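Local coordinates for mandelate racemase/muconate lactonizing enzyme, C-terminal domain protein (Paracoccus denitrificans, PDB 4DWD) that binds magnesium and, as a member of the mandelate racemase group of the enolase superfamily, may act as a hydro-lyase, at residues V172-D177 with I208-A213; Y202-A207 with A238-I243; Y252-L257 with A285-A290; G280-A285 with I310-T315. All blocks are in the same frame, centred on the assembly; numbering follows the deposited sequence. Where two conformers were deposited one is given.

Interaction 1 of 4, residues V172-D177 with I208-A213; sequences VDIPGD and IRVGRA
Directly before Ile174, which packs on Val210 and Arg209, Asp173 caps the start of helix 174-188: Gly176 N donates to Asp173 OD1 over 3.0 Å. That N-cap bond bends to 145° at the hydrogen and reaches the oxygen from above the carboxylate plane, 59° out of it. Ile174 makes all the close contacts of its segment. Its CG2 methyl stands opposite the backbone N, with CG1 beside that N (chi1 -73°), and is thereby turned onto helix 204-216. There CG2 meets Val210 CG2 at 3.8 Å, and Ile174 CG1 follows against the same methyl at 4.0 Å. The same Ile174 CG2 also touches Arg209 CD at 4.0 Å and lies near the plane of the guanidinium at its edge. The Arg209 chain runs extended from CG to NE past the isoleucine, and its NH1 and NH2 donate to the carbonyls of Gly218 and Tyr219 of a second subunit. Tyr202 closes over Ile174 and Val210 from the neighbouring loop. No hydrogen bond crosses between these two successive helices of the barrel; they adhere through methyls and the aliphatic part of an arginine, whose charged end serves the subunit interface instead.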
loop_
_atom_site.group_PDB
_atom_site.type_symbol
_atom_site.label_atom_id
_atom_site.label_comp_id
_atom_site.label_asym_id
_atom_site.label_seq_id
_atom_site.Cartn_x
_atom_site.Cartn_y
_atom_site.Cartn_z
ATOM N N VAL B 172 30.935 12.576 3.377
ATOM C CA VAL B 172 32.233 13.189 3.700
ATOM C C VAL B 172 32.570 14.433 2.879
ATOM O O VAL B 172 33.016 15.449 3.423
ATOM C CB VAL B 172 33.371 12.141 3.593
ATOM C CG1 VAL B 172 34.745 12.804 3.645
ATOM C CG2 VAL B 172 33.222 11.106 4.700
ATOM N N ASP B 173 32.362 14.366 1.571
ATOM C CA ASP B 173 32.823 15.442 0.701
ATOM C C ASP B 173 32.008 15.460 -0.580
ATOM O O ASP B 173 32.526 15.244 -1.678
ATOM C CB ASP B 173 34.318 15.280 0.381
ATOM C CG ASP B 173 34.850 16.390 -0.516
ATOM O OD1 ASP B 173 34.224 17.479 -0.582
ATOM O OD2 ASP B 173 35.908 16.175 -1.149
ATOM N N ILE B 174 30.719 15.743 -0.431
ATOM C CA ILE B 174 29.810 15.749 -1.584
ATOM C C ILE B 174 30.242 16.735 -2.703
ATOM O O ILE B 174 30.257 16.350 -3.876
ATOM C CB ILE B 174 28.343 15.940 -1.140
ATOM C CG1 ILE B 174 27.827 14.650 -0.478
ATOM C CG2 ILE B 174 27.458 16.326 -2.319
ATOM C CD1 ILE B 174 26.562 14.833 0.343
ATOM N N PRO B 175 30.632 17.986 -2.356
ATOM C CA PRO B 175 31.096 18.892 -3.419
ATOM C C PRO B 175 32.321 18.358 -4.176
ATOM O O PRO B 175 32.374 18.447 -5.408
ATOM C CB PRO B 175 31.445 20.181 -2.658
ATOM C CG PRO B 175 30.609 20.131 -1.429
ATOM C CD PRO B 175 30.557 18.676 -1.052
ATOM N N GLY B 176 33.278 17.787 -3.452
ATOM C CA GLY B 176 34.475 17.224 -4.072
ATOM C C GLY B 176 34.148 16.015 -4.934
ATOM O O GLY B 176 34.733 15.817 -6.001
ATOM N N ASP B 177 33.183 15.213 -4.482
ATOM C CA ASP B 177 32.787 14.028 -5.235
ATOM C C ASP B 177 32.176 14.437 -6.576
ATOM O O ASP B 177 32.484 13.860 -7.621
ATOM C CB ASP B 177 31.766 13.198 -4.443
ATOM C CG ASP B 177 32.336 12.605 -3.169
ATOM O OD1 ASP B 177 33.566 12.641 -2.949
ATOM O OD2 ASP B 177 31.515 12.096 -2.378
ATOM N N ILE B 208 20.498 11.472 -2.814
ATOM C CA ILE B 208 19.620 12.230 -3.713
ATOM C C ILE B 208 20.397 13.407 -4.317
ATOM O O ILE B 208 20.361 13.644 -5.532
ATOM C CB ILE B 208 18.352 12.746 -2.978
ATOM C CG1 ILE B 208 17.508 11.585 -2.439
ATOM C CG2 ILE B 208 17.501 13.632 -3.889
ATOM C CD1 ILE B 208 17.062 10.606 -3.505
ATOM N N ARG B 209 21.114 14.132 -3.461
ATOM C CA ARG B 209 21.892 15.295 -3.913
ATOM C C ARG B 209 22.964 14.905 -4.947
ATOM O O ARG B 209 23.063 15.510 -6.029
ATOM C CB ARG B 209 22.519 15.989 -2.700
ATOM C CG ARG B 209 23.230 17.293 -3.012
ATOM C CD ARG B 209 23.787 17.908 -1.733
ATOM N NE ARG B 209 24.285 19.262 -1.953
ATOM C CZ ARG B 209 23.579 20.381 -1.789
ATOM N NH1 ARG B 209 24.159 21.542 -2.025
ATOM N NH2 ARG B 209 22.303 20.352 -1.398
ATOM N N VAL B 210 23.752 13.880 -4.640
ATOM C CA VAL B 210 24.740 13.396 -5.604
ATOM C C VAL B 210 24.072 12.850 -6.874
ATOM O O VAL B 210 24.516 13.151 -7.980
ATOM C CB VAL B 210 25.671 12.352 -4.956
ATOM C CG1 VAL B 210 26.616 11.729 -5.976
ATOM C CG2 VAL B 210 26.474 13.021 -3.858
ATOM N N GLY B 211 23.010 12.062 -6.709
ATOM C CA GLY B 211 22.246 11.550 -7.844
ATOM C C GLY B 211 21.809 12.622 -8.823
ATOM O O GLY B 211 21.962 12.449 -10.038
ATOM N N ARG B 212 21.267 13.734 -8.314
ATOM C CA ARG B 212 20.845 14.820 -9.205
ATOM C C ARG B 212 22.025 15.429 -9.945
ATOM O O ARG B 212 21.918 15.739 -11.136
ATOM C CB ARG B 212 20.076 15.902 -8.446
ATOM C CG ARG B 212 18.744 15.429 -7.886
ATOM C CD ARG B 212 17.861 14.776 -8.952
ATOM N NE ARG B 212 16.523 14.562 -8.401
ATOM C CZ ARG B 212 15.610 13.743 -8.907
ATOM N NH1 ARG B 212 15.855 13.052 -10.023
ATOM N NH2 ARG B 212 14.429 13.651 -8.303
ATOM N N ALA B 213 23.152 15.584 -9.257
ATOM C CA ALA B 213 24.355 16.080 -9.912
ATOM C C ALA B 213 24.860 15.122 -10.995
ATOM O O ALA B 213 25.298 15.551 -12.075
ATOM C CB ALA B 213 25.440 16.377 -8.887
#

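Interaction 2 of 4, residues Y202-A207 with A238-I243; sequences YSVGGA and AQRLDI
Val204 with Arg240, and Ala207 with Leu241, meet by van der Waals contact in two separate places. In the first, Val204 CG1 lies 3.9 Å from Arg240 NH1, and the two side chains cross at about a right angle. The Arg240 chain is bent at chi3 (74°), and its NH1 comes to lie beside the methyl, which meets the guanidinium obliquely. In the second, Leu241 CD1 rests 4.1 Å from Ala207 O, a leucine methyl against a helix carbonyl. Polar bonds serve each segment apart. Ser203 is the N-cap of helix 204-216, its OG accepting from Gly206 N at 2.9 Å with an angle of 158° at the hydrogen. The charge of Arg240 is met elsewhere: NH1 pairs with Glu236 on its own helix, and NH2 donates to Leu241 O of a second subunit, bridging two chains. A bound magnesium ion lies about 8 Å from the Arg240 side chain. Within the fold, the contact sets the start of helix 204-216 against the last turn of helix 231-240 and the chain just beyond it, with Val237 also packed on Val204 and Ala207, and with Phe222 of strand 221-223 under Leu241.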
loop_
_atom_site.group_PDB
_atom_site.type_symbol
_atom_site.label_atom_id
_atom_site.label_comp_id
_atom_site.label_asym_id
_atom_site.label_seq_id
_atom_site.Cartn_x
_atom_site.Cartn_y
_atom_site.Cartn_z
ATOM N N TYR B 202 26.845 7.485 1.319
ATOM C CA TYR B 202 25.904 8.599 1.540
ATOM C C TYR B 202 24.693 8.256 2.375
ATOM O O TYR B 202 24.253 7.098 2.447
ATOM C CB TYR B 202 25.395 9.177 0.213
ATOM C CG TYR B 202 26.486 9.591 -0.735
ATOM C CD1 TYR B 202 27.435 10.549 -0.373
ATOM C CD2 TYR B 202 26.567 9.034 -1.996
ATOM C CE1 TYR B 202 28.445 10.919 -1.247
ATOM C CE2 TYR B 202 27.569 9.405 -2.889
ATOM C CZ TYR B 202 28.502 10.346 -2.500
ATOM O OH TYR B 202 29.502 10.699 -3.368
ATOM N N SER B 203 24.157 9.294 3.006
ATOM C CA SER B 203 22.835 9.234 3.600
ATOM C C SER B 203 21.795 9.230 2.480
ATOM O O SER B 203 22.136 9.460 1.315
ATOM C CB SER B 203 22.626 10.474 4.464
ATOM O OG SER B 203 22.715 11.662 3.686
ATOM N N VAL B 204 20.527 8.989 2.803
ATOM C CA VAL B 204 19.498 9.117 1.767
ATOM C C VAL B 204 19.525 10.519 1.125
ATOM O O VAL B 204 19.531 10.651 -0.101
ATOM C CB VAL B 204 18.099 8.818 2.337
ATOM C CG1 VAL B 204 17.007 9.192 1.341
ATOM C CG2 VAL B 204 17.993 7.343 2.719
ATOM N N GLY B 205 19.574 11.565 1.951
ATOM C CA GLY B 205 19.593 12.926 1.426
ATOM C C GLY B 205 20.838 13.213 0.609
ATOM O O GLY B 205 20.769 13.859 -0.439
ATOM N N GLY B 206 21.993 12.755 1.087
ATOM C CA GLY B 206 23.240 12.942 0.347
ATOM C C GLY B 206 23.190 12.221 -0.986
ATOM O O GLY B 206 23.708 12.719 -1.997
ATOM N N ALA B 207 22.615 11.017 -0.983
ATOM C CA ALA B 207 22.483 10.215 -2.203
ATOM C C ALA B 207 21.607 10.886 -3.249
ATOM O O ALA B 207 21.920 10.871 -4.431
ATOM C CB ALA B 207 21.927 8.841 -1.876
ATOM N N ALA B 238 16.469 4.555 -5.230
ATOM C CA ALA B 238 16.321 4.084 -6.615
ATOM C C ALA B 238 15.032 4.624 -7.262
ATOM O O ALA B 238 15.041 5.045 -8.416
ATOM C CB ALA B 238 16.350 2.554 -6.655
ATOM N N GLN B 239 13.931 4.618 -6.524
ATOM C CA GLN B 239 12.671 5.068 -7.093
ATOM C C GLN B 239 12.553 6.579 -7.161
ATOM O O GLN B 239 11.829 7.088 -8.003
ATOM C CB GLN B 239 11.493 4.467 -6.334
ATOM C CG GLN B 239 11.332 2.973 -6.573
ATOM C CD GLN B 239 10.957 2.637 -8.005
ATOM O OE1 GLN B 239 10.055 3.256 -8.591
ATOM N NE2 GLN B 239 11.648 1.662 -8.584
ATOM N N ARG B 240 13.273 7.283 -6.288
ATOM C CA ARG B 240 13.192 8.753 -6.246
ATOM C C ARG B 240 14.007 9.399 -7.363
ATOM O O ARG B 240 13.635 10.455 -7.843
ATOM C CB ARG B 240 13.623 9.280 -4.875
ATOM C CG ARG B 240 12.534 9.082 -3.830
ATOM C CD ARG B 240 12.980 9.380 -2.415
ATOM N NE ARG B 240 13.096 10.818 -2.215
ATOM C CZ ARG B 240 13.398 11.385 -1.058
ATOM N NH1 ARG B 240 13.626 10.632 0.015
ATOM N NH2 ARG B 240 13.481 12.709 -0.984
ATOM N N LEU B 241 15.091 8.755 -7.781
ATOM C CA LEU B 241 15.989 9.296 -8.807
ATOM C C LEU B 241 15.624 8.834 -10.208
ATOM O O LEU B 241 14.834 7.890 -10.380
ATOM C CB LEU B 241 17.438 8.904 -8.496
ATOM C CG LEU B 241 18.043 9.583 -7.268
ATOM C CD1 LEU B 241 19.413 8.969 -7.061
ATOM C CD2 LEU B 241 18.175 11.090 -7.487
ATOM N N ASP B 242 16.202 9.508 -11.205
ATOM C CA ASP B 242 16.093 9.083 -12.598
ATOM C C ASP B 242 17.276 8.202 -12.990
ATOM O O ASP B 242 17.097 7.190 -13.672
ATOM C CB ASP B 242 16.024 10.293 -13.539
ATOM C CG ASP B 242 14.730 11.079 -13.411
ATOM O OD1 ASP B 242 13.719 10.539 -12.895
ATOM O OD2 ASP B 242 14.748 12.252 -13.837
ATOM N N ILE B 243 18.481 8.591 -12.580
ATOM C CA ILE B 243 19.676 7.765 -12.846
ATOM C C ILE B 243 19.441 6.382 -12.231
ATOM O O ILE B 243 18.850 6.263 -11.165
ATOM C CB ILE B 243 20.975 8.411 -12.306
ATOM C CG1 ILE B 243 22.210 7.574 -12.715
ATOM C CG2 ILE B 243 20.918 8.612 -10.788
ATOM C CD1 ILE B 243 23.525 8.304 -12.513
#

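Interaction 3 of 4, residues Y252-L257 with A285-A290; sequences YTLQAL and AALAHA
Leu287 reaches out from helix 277-291 between Leu254 and Leu257 and carries all of its own helix's share of the close contacts. Its CB already lies 4.2 Å from Leu254 CD1. With CG held opposite the backbone N (chi1 178°), the chain continues straight toward helix 254-263, and CG itself makes no comparably close approach. The CD2 branch does most of the touching. This methyl sits 3.7 Å from Leu254 O, 4.0 Å from Leu254 CD1 and 4.1 Å from Leu257 CB, so one carbonyl, one branch tip and one CB of the first helical turn meet it on the side facing helix 254-263. Beyond the segments, Leu287 also packs on Lys258 and Ile261 one turn further along. Leu254 leaves its helix at a slant but turns its CD1 back to cross Leu287 obliquely. Thr253 caps the same turn, its OG1 accepting from Ala256 N at 2.9 Å along a fairly straight bond of 160°. The surroundings join this contact to a subunit interface: Ala286 and Ala290 of another subunit pack on Leu254 and Leu287, respectively, and Gln255 NE2 donates to His289 O of that subunit. Consecutive barrel helices thus meet in a buried contact without a hydrogen bond across it, mostly methyl against methyl or methylene, with one methyl on a carbonyl oxygen, while polar bonds cap one helix and link two chains.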
loop_
_atom_site.group_PDB
_atom_site.type_symbol
_atom_site.label_atom_id
_atom_site.label_comp_id
_atom_site.label_asym_id
_atom_site.label_seq_id
_atom_site.Cartn_x
_atom_site.Cartn_y
_atom_site.Cartn_z
ATOM N N TYR B 252 23.449 -11.739 -0.639
ATOM C CA TYR B 252 24.079 -13.059 -0.640
ATOM C C TYR B 252 23.137 -14.237 -0.774
ATOM O O TYR B 252 23.594 -15.366 -0.804
ATOM C CB TYR B 252 24.958 -13.244 0.613
ATOM C CG TYR B 252 25.980 -12.138 0.807
ATOM C CD1 TYR B 252 27.215 -12.181 0.152
ATOM C CD2 TYR B 252 25.714 -11.053 1.652
ATOM C CE1 TYR B 252 28.156 -11.185 0.327
ATOM C CE2 TYR B 252 26.660 -10.046 1.852
ATOM C CZ TYR B 252 27.881 -10.122 1.187
ATOM O OH TYR B 252 28.841 -9.135 1.328
ATOM N N THR B 253 21.834 -13.978 -0.819
ATOM C CA THR B 253 20.864 -15.052 -1.035
ATOM C C THR B 253 19.855 -14.652 -2.095
ATOM O O THR B 253 19.630 -13.459 -2.346
ATOM C CB THR B 253 20.076 -15.427 0.246
ATOM O OG1 THR B 253 19.222 -14.336 0.603
ATOM C CG2 THR B 253 21.023 -15.765 1.415
ATOM N N LEU B 254 19.217 -15.659 -2.681
ATOM C CA LEU B 254 18.180 -15.444 -3.669
ATOM C C LEU B 254 16.997 -14.685 -3.064
ATOM O O LEU B 254 16.418 -13.815 -3.712
ATOM C CB LEU B 254 17.719 -16.800 -4.219
ATOM C CG LEU B 254 16.716 -16.787 -5.369
ATOM C CD1 LEU B 254 17.349 -16.217 -6.628
ATOM C CD2 LEU B 254 16.178 -18.191 -5.605
ATOM N N GLN B 255 16.675 -14.988 -1.807
ATOM C CA GLN B 255 15.542 -14.332 -1.138
ATOM C C GLN B 255 15.863 -12.878 -0.792
ATOM O O GLN B 255 15.006 -12.011 -0.936
ATOM C CB GLN B 255 15.112 -15.099 0.113
ATOM C CG GLN B 255 14.565 -16.487 -0.171
ATOM C CD GLN B 255 15.650 -17.484 -0.488
ATOM O OE1 GLN B 255 16.792 -17.323 -0.060
ATOM N NE2 GLN B 255 15.305 -18.513 -1.258
ATOM N N ALA B 256 17.092 -12.605 -0.346
ATOM C CA ALA B 256 17.492 -11.219 -0.128
ATOM C C ALA B 256 17.559 -10.461 -1.453
ATOM O O ALA B 256 17.266 -9.269 -1.480
ATOM C CB ALA B 256 18.824 -11.115 0.630
ATOM N N LEU B 257 17.898 -11.133 -2.562
ATOM C CA LEU B 257 17.852 -10.441 -3.853
ATOM C C LEU B 257 16.416 -10.081 -4.212
ATOM O O LEU B 257 16.155 -8.998 -4.726
ATOM C CB LEU B 257 18.515 -11.269 -4.956
ATOM C CG LEU B 257 18.851 -10.500 -6.234
ATOM C CD1 LEU B 257 19.882 -9.440 -5.898
ATOM C CD2 LEU B 257 19.376 -11.456 -7.296
ATOM N N ALA B 285 19.677 -14.598 -12.225
ATOM C CA ALA B 285 19.343 -14.051 -13.537
ATOM C C ALA B 285 17.869 -14.290 -13.864
ATOM O O ALA B 285 17.186 -13.391 -14.344
ATOM C CB ALA B 285 20.247 -14.647 -14.613
ATOM N N ALA B 286 17.375 -15.478 -13.545
ATOM C CA ALA B 286 15.970 -15.811 -13.772
ATOM C C ALA B 286 15.070 -14.917 -12.938
ATOM O O ALA B 286 14.048 -14.436 -13.423
ATOM C CB ALA B 286 15.709 -17.271 -13.435
ATOM N N LEU B 287 15.451 -14.701 -11.678
ATOM C CA LEU B 287 14.663 -13.829 -10.810
ATOM C C LEU B 287 14.620 -12.414 -11.391
ATOM O O LEU B 287 13.562 -11.773 -11.391
ATOM C CB LEU B 287 15.247 -13.815 -9.393
ATOM C CG LEU B 287 14.543 -12.904 -8.379
ATOM C CD1 LEU B 287 13.144 -13.428 -8.048
ATOM C CD2 LEU B 287 15.386 -12.791 -7.114
ATOM N N ALA B 288 15.773 -11.914 -11.855
ATOM C CA ALA B 288 15.814 -10.578 -12.459
ATOM C C ALA B 288 14.908 -10.503 -13.681
ATOM O O ALA B 288 14.184 -9.508 -13.864
ATOM C CB ALA B 288 17.241 -10.201 -12.839
ATOM N N HIS B 289 14.934 -11.544 -14.512
ATOM C CA HIS B 289 14.080 -11.590 -15.720
ATOM C C HIS B 289 12.611 -11.635 -15.364
ATOM O O HIS B 289 11.783 -11.017 -16.027
ATOM C CB HIS B 289 14.470 -12.773 -16.607
ATOM C CG HIS B 289 13.826 -12.752 -17.971
ATOM N ND1 HIS B 289 13.900 -11.689 -18.784
ATOM C CD2 HIS B 289 13.089 -13.722 -18.655
ATOM C CE1 HIS B 289 13.236 -11.952 -19.933
ATOM N NE2 HIS B 289 12.739 -13.196 -19.852
ATOM N N ALA B 290 12.274 -12.352 -14.300
ATOM C CA ALA B 290 10.889 -12.426 -13.832
ATOM C C ALA B 290 10.353 -11.055 -13.438
ATOM O O ALA B 290 9.173 -10.793 -13.610
ATOM C CB ALA B 290 10.777 -13.382 -12.646
#

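Interaction 4 of 4, residues G280-A285 with I310-T315; sequences GMMQCA and IHVLST
The apolar part of the contact is made by Met282 and Val312, whose side chains slide past each other in opposite directions. Met282, built as selenomethionine, bends at chi2 and chi3 (-69° and -72°) and brings its SE to 4.0 Å from Val312 CG1. A looser touch, Met281 CB to the same CG1 at 4.4 Å, completes the valine's side. The mixed part belongs to Thr315, whose OG1 lies 3.5 Å from Met282 SE and 3.6 Å from Met282 CE, the hydroxyl side against the soft end of the methionine. The hydrogen bonds stay within segment 310-315. Thr315 OG1 donates to Val312 O at 2.7 Å, in the carbonyl plane, and Thr315 N gives that oxygen a second bond; Ser314 OG donates to His311 O at 2.8 Å, tilted from the carbonyl plane. Replacing Thr315 with a valine here would probably leave Val312 O with the backbone bond but without its hydroxyl partner, and would set a methyl where the hydroxyl oxygen now borders the Met282 selenium. The hydroxyl gives its hydrogen to the Val312 carbonyl and turns its oxygen to selenium; no hydrogen bond crosses, and helices 277-291 and 304-314 meet here by dispersion contacts.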
loop_
_atom_site.group_PDB
_atom_site.type_symbol
_atom_site.label_atom_id
_atom_site.label_comp_id
_atom_site.label_asym_id
_atom_site.label_seq_id
_atom_site.Cartn_x
_atom_site.Cartn_y
_atom_site.Cartn_z
ATOM N N GLY B 280 23.794 -20.665 -8.735
ATOM C CA GLY B 280 23.012 -19.623 -8.072
ATOM C C GLY B 280 22.870 -18.366 -8.895
ATOM O O GLY B 280 21.818 -17.708 -8.866
HETATM N N MSE B 281 23.919 -18.013 -9.644
HETATM C CA MSE B 281 23.865 -16.811 -10.473
HETATM C C MSE B 281 22.852 -16.985 -11.587
HETATM O O MSE B 281 22.161 -16.022 -11.955
HETATM C CB MSE B 281 25.245 -16.397 -10.967
HETATM C CG MSE B 281 26.073 -15.876 -9.785
HETATM SE SE MSE B 281 25.522 -14.063 -9.226
HETATM C CE MSE B 281 26.255 -13.127 -10.766
HETATM N N MSE B 282 22.718 -18.197 -12.117
HETATM C CA MSE B 282 21.679 -18.456 -13.126
HETATM C C MSE B 282 20.298 -18.297 -12.530
HETATM O O MSE B 282 19.403 -17.768 -13.184
HETATM C CB MSE B 282 21.848 -19.825 -13.799
HETATM C CG MSE B 282 23.148 -19.954 -14.606
HETATM SE SE MSE B 282 23.168 -18.823 -16.230
HETATM C CE MSE B 282 21.893 -19.847 -17.300
ATOM N N GLN B 283 20.112 -18.732 -11.284
ATOM C CA GLN B 283 18.829 -18.515 -10.600
ATOM C C GLN B 283 18.563 -17.034 -10.375
ATOM O O GLN B 283 17.431 -16.581 -10.517
ATOM C CB GLN B 283 18.782 -19.259 -9.265
ATOM C CG GLN B 283 18.812 -20.774 -9.436
ATOM C CD GLN B 283 19.152 -21.512 -8.160
ATOM O OE1 GLN B 283 19.471 -20.906 -7.128
ATOM N NE2 GLN B 283 19.092 -22.836 -8.222
ATOM N N CYS B 284 19.598 -16.286 -9.997
ATOM C CA CYS B 284 19.441 -14.854 -9.817
ATOM C C CYS B 284 19.069 -14.154 -11.127
ATOM O O CYS B 284 18.241 -13.232 -11.132
ATOM C CB CYS B 284 20.711 -14.236 -9.241
ATOM S SG CYS B 284 21.042 -14.681 -7.515
ATOM N N ALA B 285 19.677 -14.598 -12.225
ATOM C CA ALA B 285 19.343 -14.051 -13.537
ATOM C C ALA B 285 17.869 -14.290 -13.864
ATOM O O ALA B 285 17.186 -13.391 -14.344
ATOM C CB ALA B 285 20.247 -14.647 -14.613
ATOM N N ILE B 310 32.033 -14.611 -16.914
ATOM C CA ILE B 310 31.793 -14.504 -18.367
ATOM C C ILE B 310 31.044 -15.707 -18.976
ATOM O O ILE B 310 30.267 -15.534 -19.909
ATOM C CB ILE B 310 33.049 -14.105 -19.184
ATOM C CG1 ILE B 310 34.122 -15.204 -19.136
ATOM C CG2 ILE B 310 33.568 -12.732 -18.731
ATOM C CD1 ILE B 310 35.284 -14.951 -20.080
ATOM N N HIS B 311 31.225 -16.916 -18.444
ATOM C CA HIS B 311 30.367 -18.017 -18.907
ATOM C C HIS B 311 28.911 -17.700 -18.651
ATOM O O HIS B 311 28.065 -17.871 -19.531
ATOM C CB HIS B 311 30.751 -19.347 -18.270
ATOM C CG HIS B 311 31.941 -20.013 -18.926
ATOM N ND1 HIS B 311 31.812 -20.834 -19.991
ATOM C CD2 HIS B 311 33.303 -19.951 -18.633
ATOM C CE1 HIS B 311 33.032 -21.281 -20.362
ATOM N NE2 HIS B 311 33.944 -20.740 -19.529
ATOM N N VAL B 312 28.594 -17.248 -17.443
ATOM C CA VAL B 312 27.206 -16.894 -17.131
ATOM C C VAL B 312 26.721 -15.724 -17.980
ATOM O O VAL B 312 25.643 -15.776 -18.544
ATOM C CB VAL B 312 27.019 -16.604 -15.624
ATOM C CG1 VAL B 312 25.694 -15.899 -15.336
ATOM C CG2 VAL B 312 27.124 -17.895 -14.820
ATOM N N LEU B 313 27.522 -14.671 -18.093
ATOM C CA LEU B 313 27.065 -13.500 -18.865
ATOM C C LEU B 313 26.906 -13.745 -20.367
ATOM O O LEU B 313 26.106 -13.076 -21.025
ATOM C CB LEU B 313 27.937 -12.275 -18.579
ATOM C CG LEU B 313 27.663 -11.726 -17.167
ATOM C CD1 LEU B 313 28.700 -10.685 -16.778
ATOM C CD2 LEU B 313 26.253 -11.149 -17.055
ATOM N N SER B 314 27.639 -14.725 -20.901
ATOM C CA SER B 314 27.475 -15.088 -22.305
ATOM C C SER B 314 26.059 -15.595 -22.580
ATOM O O SER B 314 25.586 -15.505 -23.727
ATOM C CB SER B 314 28.518 -16.130 -22.736
ATOM O OG SER B 314 28.206 -17.432 -22.260
ATOM N N THR B 315 25.387 -16.096 -21.533
ATOM C CA THR B 315 24.033 -16.684 -21.656
ATOM C C THR B 315 22.909 -15.668 -21.461
ATOM O O THR B 315 21.739 -16.005 -21.649
ATOM C CB THR B 315 23.779 -17.839 -20.648
ATOM O OG1 THR B 315 23.531 -17.313 -19.336
ATOM C CG2 THR B 315 24.935 -18.848 -20.628
#

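All four contacts lie in the enolase C-terminal barrel and pair neighbouring helices around it. They form two clusters. Interactions 1 and 2 share helix 204-216, with centres 10 Å apart and segments alternating along the chain; Asp177 OD2 and Tyr202 OH join them at 2.6 Å in a probable hydrogen bond. Interactions 3 and 4 share helix 277-291 and Ala285, with centres 11 Å apart, and Leu257 CD2 packs on Cys284 SG. The clusters follow in series, interactions 2 and 3 lying about 22 Å apart between centres. Together they bind the outer helices side by side around the strands near metal-site residues Asp197, Glu223 and Glu249, while both clusters also border other subunits.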